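Local coordinates for Sel1 repeat family protein (Pseudomonas aeruginosa, PDB 6LCH) that probably acts as an immunity protein that binds and neutralises PldB, a toxic effector of the type VI secretion system, through a Sel1-repeat scaffold, at residues A[172-177]-A[188-193]; A[182-187]-A[263-268]; A[132-137]-A[163-168]. All blocks are in the same frame, centred on the assembly; numbering follows the deposited sequence.

Contact 1. Residues A[172-177]-A[188-193]; sequences LGAYYK and VYYQVS
The ring of Y190 lies with one face against the backbone of G173, whose CA sits 3.9 Å from the Y190 ring centroid and only 13° off the ring normal. A CB on G173 pointing as the backbone dictates would clash with Y190 CG, so the bare backbone is what lets the ring lie flat there. At the rim of Y190, K177 CE and a water stay near the ring plane. This water accepts from K177 NZ at 3.0 Å and stands 2.5 Å from Y190 OH, joining the ammonium to the phenol; the lysine chain, bent at chi3, crosses the Y190 side chain at about a right angle. Helices 166-178 and 183-195 are the antiparallel helix pair of a Sel1 repeat, of the TPR clan, and the two segments run at 168° with axes 8.1 Å apart. Such close spacing agrees with the glycine at their nearest point, where the CA atoms of G173 and Y189 are 4.8 Å apart. Y189 carries L172 on one face: CD2 of L172 makes a CH-pi contact 3.8 Å from the Y189 ring centroid, and L172 CB lies over the same ring toward its rim. Y176, with CG anti to its carbonyl carbon, meets Y189 rim to rim, CE2 of Y176 3.5 Å from CE1 of Y189, the planes almost parallel but neither ring over the other.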
loop_
_atom_site.group_PDB
_atom_site.type_symbol
_atom_site.label_atom_id
_atom_site.label_comp_id
_atom_site.label_asym_id
_atom_site.label_seq_id
_atom_site.Cartn_x
_atom_site.Cartn_y
_atom_site.Cartn_z
ATOM N N LEU A 172 -9.680 -6.012 0.894
ATOM C CA LEU A 172 -10.807 -6.466 1.703
ATOM C C LEU A 172 -12.125 -6.139 1.020
ATOM O O LEU A 172 -12.971 -7.018 0.812
ATOM C CB LEU A 172 -10.758 -5.818 3.084
ATOM C CG LEU A 172 -9.831 -6.458 4.103
ATOM C CD1 LEU A 172 -8.537 -6.872 3.449
ATOM C CD2 LEU A 172 -9.599 -5.468 5.208
ATOM N N GLY A 173 -12.320 -4.862 0.689
ATOM C CA GLY A 173 -13.515 -4.466 -0.035
ATOM C C GLY A 173 -13.710 -5.270 -1.301
ATOM O O GLY A 173 -14.801 -5.779 -1.564
ATOM N N ALA A 174 -12.645 -5.407 -2.098
ATOM C CA ALA A 174 -12.714 -6.235 -3.297
ATOM C C ALA A 174 -13.158 -7.650 -2.962
ATOM O O ALA A 174 -14.029 -8.211 -3.639
ATOM C CB ALA A 174 -11.359 -6.254 -4.007
ATOM N N TYR A 175 -12.589 -8.237 -1.909
ATOM C CA TYR A 175 -12.953 -9.599 -1.535
ATOM C C TYR A 175 -14.440 -9.707 -1.223
ATOM O O TYR A 175 -15.140 -10.571 -1.766
ATOM C CB TYR A 175 -12.130 -10.059 -0.334
ATOM C CG TYR A 175 -12.621 -11.371 0.229
ATOM C CD1 TYR A 175 -12.282 -12.572 -0.375
ATOM C CD2 TYR A 175 -13.433 -11.408 1.356
ATOM C CE1 TYR A 175 -12.731 -13.775 0.130
ATOM C CE2 TYR A 175 -13.886 -12.606 1.868
ATOM C CZ TYR A 175 -13.535 -13.786 1.249
ATOM O OH TYR A 175 -13.985 -14.983 1.754
ATOM N N TYR A 176 -14.940 -8.830 -0.349
ATOM C CA TYR A 176 -16.337 -8.918 0.064
ATOM C C TYR A 176 -17.280 -8.632 -1.093
ATOM O O TYR A 176 -18.325 -9.282 -1.224
ATOM C CB TYR A 176 -16.601 -7.959 1.220
ATOM C CG TYR A 176 -16.243 -8.575 2.538
ATOM C CD1 TYR A 176 -17.010 -9.603 3.065
ATOM C CD2 TYR A 176 -15.122 -8.160 3.239
ATOM C CE1 TYR A 176 -16.681 -10.189 4.262
ATOM C CE2 TYR A 176 -14.785 -8.743 4.444
ATOM C CZ TYR A 176 -15.572 -9.755 4.949
ATOM O OH TYR A 176 -15.257 -10.349 6.147
ATOM N N LYS A 177 -16.925 -7.670 -1.943
ATOM C CA LYS A 177 -17.750 -7.360 -3.103
ATOM C C LYS A 177 -17.814 -8.537 -4.065
ATOM O O LYS A 177 -18.888 -8.898 -4.554
ATOM C CB LYS A 177 -17.206 -6.122 -3.815
ATOM C CG LYS A 177 -17.948 -5.784 -5.096
ATOM C CD LYS A 177 -17.330 -4.583 -5.795
ATOM C CE LYS A 177 -16.003 -4.939 -6.423
ATOM N NZ LYS A 177 -15.508 -3.856 -7.306
ATOM N N VAL A 188 -17.862 -0.779 3.530
ATOM C CA VAL A 188 -17.220 -0.414 4.792
ATOM C C VAL A 188 -15.705 -0.451 4.641
ATOM O O VAL A 188 -14.993 0.457 5.088
ATOM C CB VAL A 188 -17.696 -1.341 5.926
ATOM C CG1 VAL A 188 -16.784 -1.207 7.148
ATOM C CG2 VAL A 188 -19.138 -1.035 6.293
ATOM N N TYR A 189 -15.194 -1.492 3.981
ATOM C CA TYR A 189 -13.752 -1.681 3.879
ATOM C C TYR A 189 -13.120 -0.776 2.828
ATOM O O TYR A 189 -11.976 -0.338 2.996
ATOM C CB TYR A 189 -13.448 -3.145 3.584
ATOM C CG TYR A 189 -13.339 -3.969 4.840
ATOM C CD1 TYR A 189 -14.132 -5.088 5.040
ATOM C CD2 TYR A 189 -12.451 -3.606 5.841
ATOM C CE1 TYR A 189 -14.025 -5.838 6.202
ATOM C CE2 TYR A 189 -12.339 -4.339 6.998
ATOM C CZ TYR A 189 -13.122 -5.454 7.174
ATOM O OH TYR A 189 -12.992 -6.175 8.331
ATOM N N TYR A 190 -13.828 -0.509 1.728
ATOM C CA TYR A 190 -13.343 0.494 0.786
ATOM C C TYR A 190 -13.207 1.849 1.468
ATOM O O TYR A 190 -12.249 2.590 1.213
ATOM C CB TYR A 190 -14.283 0.607 -0.414
ATOM C CG TYR A 190 -14.159 -0.490 -1.453
ATOM C CD1 TYR A 190 -12.974 -0.693 -2.152
ATOM C CD2 TYR A 190 -15.240 -1.305 -1.750
ATOM C CE1 TYR A 190 -12.873 -1.693 -3.113
ATOM C CE2 TYR A 190 -15.147 -2.304 -2.700
ATOM C CZ TYR A 190 -13.969 -2.493 -3.381
ATOM O OH TYR A 190 -13.898 -3.494 -4.325
ATOM N N GLN A 191 -14.156 2.187 2.345
ATOM C CA GLN A 191 -14.096 3.468 3.040
ATOM C C GLN A 191 -12.916 3.514 4.003
ATOM O O GLN A 191 -12.182 4.508 4.051
ATOM C CB GLN A 191 -15.407 3.736 3.779
ATOM C CG GLN A 191 -15.574 5.200 4.177
ATOM C CD GLN A 191 -16.670 5.421 5.200
ATOM O OE1 GLN A 191 -17.030 4.515 5.949
ATOM N NE2 GLN A 191 -17.207 6.636 5.237
ATOM N N VAL A 192 -12.718 2.442 4.778
ATOM C CA VAL A 192 -11.555 2.365 5.663
ATOM C C VAL A 192 -10.271 2.548 4.866
ATOM O O VAL A 192 -9.335 3.226 5.310
ATOM C CB VAL A 192 -11.558 1.030 6.432
ATOM C CG1 VAL A 192 -10.190 0.761 7.048
ATOM C CG2 VAL A 192 -12.635 1.033 7.497
ATOM N N SER A 193 -10.217 1.961 3.670
ATOM C CA SER A 193 -9.070 2.146 2.789
ATOM C C SER A 193 -8.845 3.620 2.479
ATOM O O SER A 193 -7.704 4.097 2.495
ATOM C CB SER A 193 -9.277 1.348 1.502
ATOM O OG SER A 193 -8.148 1.436 0.653
HETATM O O HOH W 1 -12.750 -4.476 -6.325
#

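Contact 2. Residues A[182-187]-A[263-268]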
loop_
_atom_site.group_PDB
_atom_site.type_symbol
_atom_site.label_atom_id
_atom_site.label_comp_id
_atom_site.label_asym_id
_atom_site.label_seq_id
_atom_site.Cartn_x
_atom_site.Cartn_y
_atom_site.Cartn_z
ATOM N N ASN A 182 -21.110 -9.315 -0.750
ATOM C CA ASN A 182 -21.563 -8.558 0.413
ATOM C C ASN A 182 -21.224 -7.092 0.152
ATOM O O ASN A 182 -20.180 -6.595 0.575
ATOM C CB ASN A 182 -20.909 -9.069 1.695
ATOM C CG ASN A 182 -21.580 -8.538 2.950
ATOM O OD1 ASN A 182 -22.107 -7.425 2.966
ATOM N ND2 ASN A 182 -21.560 -9.337 4.013
ATOM N N PHE A 183 -22.120 -6.405 -0.546
ATOM C CA PHE A 183 -21.835 -5.030 -0.957
ATOM C C PHE A 183 -21.680 -4.072 0.218
ATOM O O PHE A 183 -20.696 -3.311 0.234
ATOM C CB PHE A 183 -22.909 -4.567 -1.945
ATOM C CG PHE A 183 -22.922 -5.355 -3.227
ATOM C CD1 PHE A 183 -21.766 -5.971 -3.683
ATOM C CD2 PHE A 183 -24.081 -5.490 -3.967
ATOM C CE1 PHE A 183 -21.763 -6.697 -4.852
ATOM C CE2 PHE A 183 -24.086 -6.222 -5.138
ATOM C CZ PHE A 183 -22.925 -6.824 -5.584
ATOM N N PRO A 184 -22.565 -4.050 1.224
ATOM C CA PRO A 184 -22.376 -3.082 2.317
ATOM C C PRO A 184 -21.149 -3.354 3.165
ATOM O O PRO A 184 -20.532 -2.404 3.653
ATOM C CB PRO A 184 -23.664 -3.215 3.136
ATOM C CG PRO A 184 -24.624 -3.938 2.259
ATOM C CD PRO A 184 -23.787 -4.842 1.425
ATOM N N LYS A 185 -20.781 -4.618 3.370
ATOM C CA LYS A 185 -19.521 -4.893 4.052
ATOM C C LYS A 185 -18.334 -4.530 3.175
ATOM O O LYS A 185 -17.287 -4.119 3.688
ATOM C CB LYS A 185 -19.449 -6.362 4.460
ATOM C CG LYS A 185 -18.313 -6.682 5.411
ATOM C CD LYS A 185 -18.541 -8.016 6.087
ATOM C CE LYS A 185 -18.525 -7.885 7.593
ATOM N NZ LYS A 185 -18.944 -9.162 8.232
ATOM N N ALA A 186 -18.479 -4.670 1.855
ATOM C CA ALA A 186 -17.431 -4.224 0.947
ATOM C C ALA A 186 -17.260 -2.714 1.019
ATOM O O ALA A 186 -16.131 -2.211 1.044
ATOM C CB ALA A 186 -17.752 -4.659 -0.483
ATOM N N LEU A 187 -18.374 -1.981 1.071
ATOM C CA LEU A 187 -18.315 -0.526 1.138
ATOM C C LEU A 187 -17.664 -0.049 2.430
ATOM O O LEU A 187 -16.988 0.985 2.436
ATOM C CB LEU A 187 -19.723 0.054 1.001
ATOM C CG LEU A 187 -19.865 1.471 0.442
ATOM C CD1 LEU A 187 -19.324 1.560 -0.979
ATOM C CD2 LEU A 187 -21.321 1.905 0.486
ATOM N N TYR A 263 -26.892 -2.499 5.516
ATOM C CA TYR A 263 -25.632 -2.070 6.113
ATOM C C TYR A 263 -24.606 -3.186 6.209
ATOM O O TYR A 263 -23.425 -2.911 6.450
ATOM C CB TYR A 263 -25.876 -1.494 7.508
ATOM C CG TYR A 263 -26.430 -0.101 7.462
ATOM C CD1 TYR A 263 -25.582 0.993 7.447
ATOM C CD2 TYR A 263 -27.797 0.122 7.413
ATOM C CE1 TYR A 263 -26.078 2.271 7.397
ATOM C CE2 TYR A 263 -28.305 1.401 7.361
ATOM C CZ TYR A 263 -27.440 2.472 7.354
ATOM O OH TYR A 263 -27.934 3.757 7.301
ATOM N N ASP A 264 -25.036 -4.427 6.037
ATOM C CA ASP A 264 -24.155 -5.573 5.870
ATOM C C ASP A 264 -25.033 -6.625 5.227
ATOM O O ASP A 264 -26.067 -6.975 5.803
ATOM C CB ASP A 264 -23.594 -6.057 7.210
ATOM C CG ASP A 264 -22.412 -6.997 7.051
ATOM O OD1 ASP A 264 -22.381 -7.780 6.079
ATOM O OD2 ASP A 264 -21.508 -6.952 7.910
ATOM N N ALA A 265 -24.675 -7.076 4.021
ATOM C CA ALA A 265 -25.532 -8.036 3.333
ATOM C C ALA A 265 -25.936 -9.171 4.260
ATOM O O ALA A 265 -27.059 -9.673 4.167
ATOM C CB ALA A 265 -24.841 -8.591 2.087
ATOM N N ASP A 266 -25.058 -9.530 5.203
ATOM C CA ASP A 266 -25.357 -10.606 6.144
ATOM C C ASP A 266 -26.588 -10.290 6.989
ATOM O O ASP A 266 -27.490 -11.129 7.128
ATOM C CB ASP A 266 -24.147 -10.878 7.039
ATOM C CG ASP A 266 -24.232 -12.230 7.718
ATOM O OD1 ASP A 266 -25.277 -12.900 7.558
ATOM O OD2 ASP A 266 -23.264 -12.629 8.398
ATOM N N ARG A 267 -26.647 -9.080 7.559
ATOM C CA ARG A 267 -27.695 -8.664 8.491
ATOM C C ARG A 267 -28.345 -7.374 8.023
ATOM O O ARG A 267 -28.063 -6.295 8.567
ATOM C CB ARG A 267 -27.127 -8.431 9.879
ATOM C CG ARG A 267 -26.419 -9.594 10.404
ATOM C CD ARG A 267 -26.118 -9.318 11.845
ATOM N NE ARG A 267 -27.131 -9.930 12.687
ATOM C CZ ARG A 267 -27.194 -11.222 12.981
ATOM N NH1 ARG A 267 -26.271 -12.077 12.488
ATOM N NH2 ARG A 267 -28.163 -11.646 13.748
ATOM N N PRO A 268 -29.233 -7.436 7.037
ATOM C CA PRO A 268 -29.941 -6.279 6.498
ATOM C C PRO A 268 -31.301 -6.072 7.159
ATOM O O PRO A 268 -31.776 -4.936 7.205
ATOM C CB PRO A 268 -30.091 -6.636 5.020
ATOM C CG PRO A 268 -29.945 -8.174 4.969
ATOM C CD PRO A 268 -29.591 -8.670 6.330
#
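N182 and D264 cross at about a right angle, their amide and carboxylate planes turned 57° apart, and the contact is organised round this pair. Both side chains have CG anti to the backbone N (chi1 -167° and -165°), which brings the two flat groups together. ND2 of N182 donates to D264 OD1 at 2.7 Å; the acceptor lies close to the amide plane and is met nearly along its C-O axis. On the other branch of the amide, N182 OD1 is gripped by two backbone N-H groups, A265 N across the contact at 2.8 Å and K185 N at 3.1 Å, which come from opposite faces of the amide, each well out of the carbonyl plane. The second bond makes N182 the N-cap of helix 183-195, so one asparagine both closes the first turn and ties down the C-terminal tail. K185 lies alongside D264, pointing the same way, and its chain bends at chi3 to put NZ 3.4 Å from D264 OD2, a salt bridge. With OD1 held by the amide and OD2 facing the ammonium, the rotation of the carboxylate is probably restricted and its charged form favoured. P184 packs against the tail backbone: its CB is 3.2 Å from Y263 C, while its CD packs on the methyl of A265. The tail, following helix 249-252, thus lies against the start of helix 183-195; Q261 also accepts from F183 N, and on the helix 166-178 side Y176 packs against K185 and A186.

Contact 3. Residues A[132-137]-A[163-168]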
loop_
_atom_site.group_PDB
_atom_site.type_symbol
_atom_site.label_atom_id
_atom_site.label_comp_id
_atom_site.label_asym_id
_atom_site.label_seq_id
_atom_site.Cartn_x
_atom_site.Cartn_y
_atom_site.Cartn_z
ATOM N N ASN A 132 5.540 -7.022 7.202
ATOM C CA ASN A 132 5.535 -6.043 6.120
ATOM C C ASN A 132 4.167 -5.992 5.454
ATOM O O ASN A 132 3.709 -7.012 4.925
ATOM C CB ASN A 132 6.612 -6.393 5.101
ATOM C CG ASN A 132 6.623 -5.447 3.926
ATOM O OD1 ASN A 132 6.232 -5.817 2.820
ATOM N ND2 ASN A 132 7.067 -4.218 4.160
ATOM N N PRO A 133 3.480 -4.851 5.464
ATOM C CA PRO A 133 2.113 -4.792 4.914
ATOM C C PRO A 133 2.060 -5.082 3.421
ATOM O O PRO A 133 1.144 -5.789 2.975
ATOM C CB PRO A 133 1.666 -3.356 5.235
ATOM C CG PRO A 133 2.470 -2.985 6.446
ATOM C CD PRO A 133 3.809 -3.647 6.249
ATOM N N PRO A 134 2.987 -4.559 2.598
ATOM C CA PRO A 134 2.959 -4.961 1.180
ATOM C C PRO A 134 3.137 -6.453 0.966
ATOM O O PRO A 134 2.426 -7.048 0.144
ATOM C CB PRO A 134 4.111 -4.155 0.567
ATOM C CG PRO A 134 4.192 -2.944 1.418
ATOM C CD PRO A 134 3.939 -3.447 2.802
ATOM N N ALA A 135 4.063 -7.085 1.691
ATOM C CA ALA A 135 4.296 -8.509 1.480
ATOM C C ALA A 135 3.093 -9.340 1.910
ATOM O O ALA A 135 2.730 -10.309 1.233
ATOM C CB ALA A 135 5.554 -8.950 2.223
ATOM N N LEU A 136 2.464 -8.980 3.031
ATOM C CA LEU A 136 1.293 -9.727 3.481
ATOM C C LEU A 136 0.121 -9.548 2.526
ATOM O O LEU A 136 -0.685 -10.469 2.352
ATOM C CB LEU A 136 0.889 -9.284 4.887
ATOM C CG LEU A 136 1.806 -9.588 6.073
ATOM C CD1 LEU A 136 1.482 -8.633 7.197
ATOM C CD2 LEU A 136 1.641 -11.023 6.535
ATOM N N THR A 137 0.014 -8.373 1.906
ATOM C CA THR A 137 -1.065 -8.116 0.955
ATOM C C THR A 137 -0.878 -8.911 -0.332
ATOM O O THR A 137 -1.849 -9.447 -0.882
ATOM C CB THR A 137 -1.139 -6.619 0.659
ATOM O OG1 THR A 137 -1.364 -5.907 1.880
ATOM C CG2 THR A 137 -2.262 -6.310 -0.318
ATOM N N GLN A 163 -2.384 -2.561 10.376
ATOM C CA GLN A 163 -1.267 -1.631 10.462
ATOM C C GLN A 163 -1.517 -0.345 9.682
ATOM O O GLN A 163 -0.594 0.463 9.525
ATOM C CB GLN A 163 0.016 -2.310 9.975
ATOM C CG GLN A 163 0.277 -3.651 10.649
ATOM C CD GLN A 163 1.557 -4.322 10.183
ATOM O OE1 GLN A 163 2.641 -3.744 10.266
ATOM N NE2 GLN A 163 1.437 -5.555 9.704
ATOM N N GLY A 164 -2.737 -0.137 9.194
ATOM C CA GLY A 164 -3.089 1.091 8.509
ATOM C C GLY A 164 -2.728 1.142 7.046
ATOM O O GLY A 164 -2.724 2.230 6.462
ATOM N N TYR A 165 -2.434 0.001 6.431
ATOM C CA TYR A 165 -2.003 -0.061 5.039
ATOM C C TYR A 165 -3.239 -0.087 4.146
ATOM O O TYR A 165 -3.955 -1.093 4.091
ATOM C CB TYR A 165 -1.119 -1.289 4.833
ATOM C CG TYR A 165 -0.585 -1.477 3.434
ATOM C CD1 TYR A 165 -0.972 -2.568 2.669
ATOM C CD2 TYR A 165 0.320 -0.578 2.883
ATOM C CE1 TYR A 165 -0.483 -2.755 1.397
ATOM C CE2 TYR A 165 0.816 -0.760 1.604
ATOM C CZ TYR A 165 0.409 -1.852 0.868
ATOM O OH TYR A 165 0.895 -2.048 -0.403
ATOM N N ALA A 166 -3.485 1.022 3.448
ATOM C CA ALA A 166 -4.734 1.175 2.704
ATOM C C ALA A 166 -4.958 0.126 1.617
ATOM O O ALA A 166 -6.091 -0.375 1.518
ATOM C CB ALA A 166 -4.807 2.587 2.109
ATOM N N PRO A 167 -3.979 -0.237 0.777
ATOM C CA PRO A 167 -4.265 -1.223 -0.280
ATOM C C PRO A 167 -4.708 -2.576 0.244
ATOM O O PRO A 167 -5.329 -3.336 -0.506
ATOM C CB PRO A 167 -2.934 -1.325 -1.038
ATOM C CG PRO A 167 -2.236 -0.053 -0.742
ATOM C CD PRO A 167 -2.600 0.272 0.668
ATOM N N ALA A 168 -4.405 -2.908 1.500
ATOM C CA ALA A 168 -4.913 -4.152 2.070
ATOM C C ALA A 168 -6.399 -4.039 2.379
ATOM O O ALA A 168 -7.165 -4.978 2.132
ATOM C CB ALA A 168 -4.131 -4.515 3.329
#
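Q163 opens the short turn that joins helices 150-162 and 166-178 in the Sel1-repeat superhelix, where it lies against the start of helix 133-146. Its chain, extended beyond CG, crosses P133 and L136 at about right angles: OE1 rests 3.9 Å from P133 CG and NE2 4.0 Å from L136 CD1. The polar end is held by other partners, OE1 accepting from E13 N and NE2 donating to the carbonyls of G131 and C159. G164 turns the chain with positive phi (84°), where a side chain would jam against the preceding carbonyl. Y165 then takes the N-cap position of helix 166-178 and swings its ring, CG anti to the backbone N (chi1 -179°), between the P133-P134 link and P167. One face is met by the P133-P134 peptide link, with P133 CB 3.4 Å from Y165 CG; the opposite face is covered by P167 CD, 3.5 Å above its centre. The phenol end of Y165 reaches P134 CG. A168 brings its methyl to T137, whose OG1 also lies at the edge of the Y165 ring, 3.3 Å from Y165 CE1. That hydroxyl is turned back into its own helix, T137 OG1 donating to P133 O at 2.7 Å.

In the fold
Along the chain, contact 3 closes first and joins the start of helix 133-146 to the turn leading into helix 166-178. Contact 1 lies further along that helix, about 13 Å away between centres, and pairs it with helix 183-195; S193 OG and A166 O, a probable hydrogen bond, connect the two. Contact 2 shares helix 183-195 with contact 1, their centres about 10 Å apart; their segments alternate, since 182-187 lies between 172-177 and 188-193 while 263-268 follows both. Contacts 2 and 3 do not touch, their nearest atoms being about 9 Å apart. Together they lead from the packing of successive helices near the solenoid's centre to the tail lying on helix 183-195.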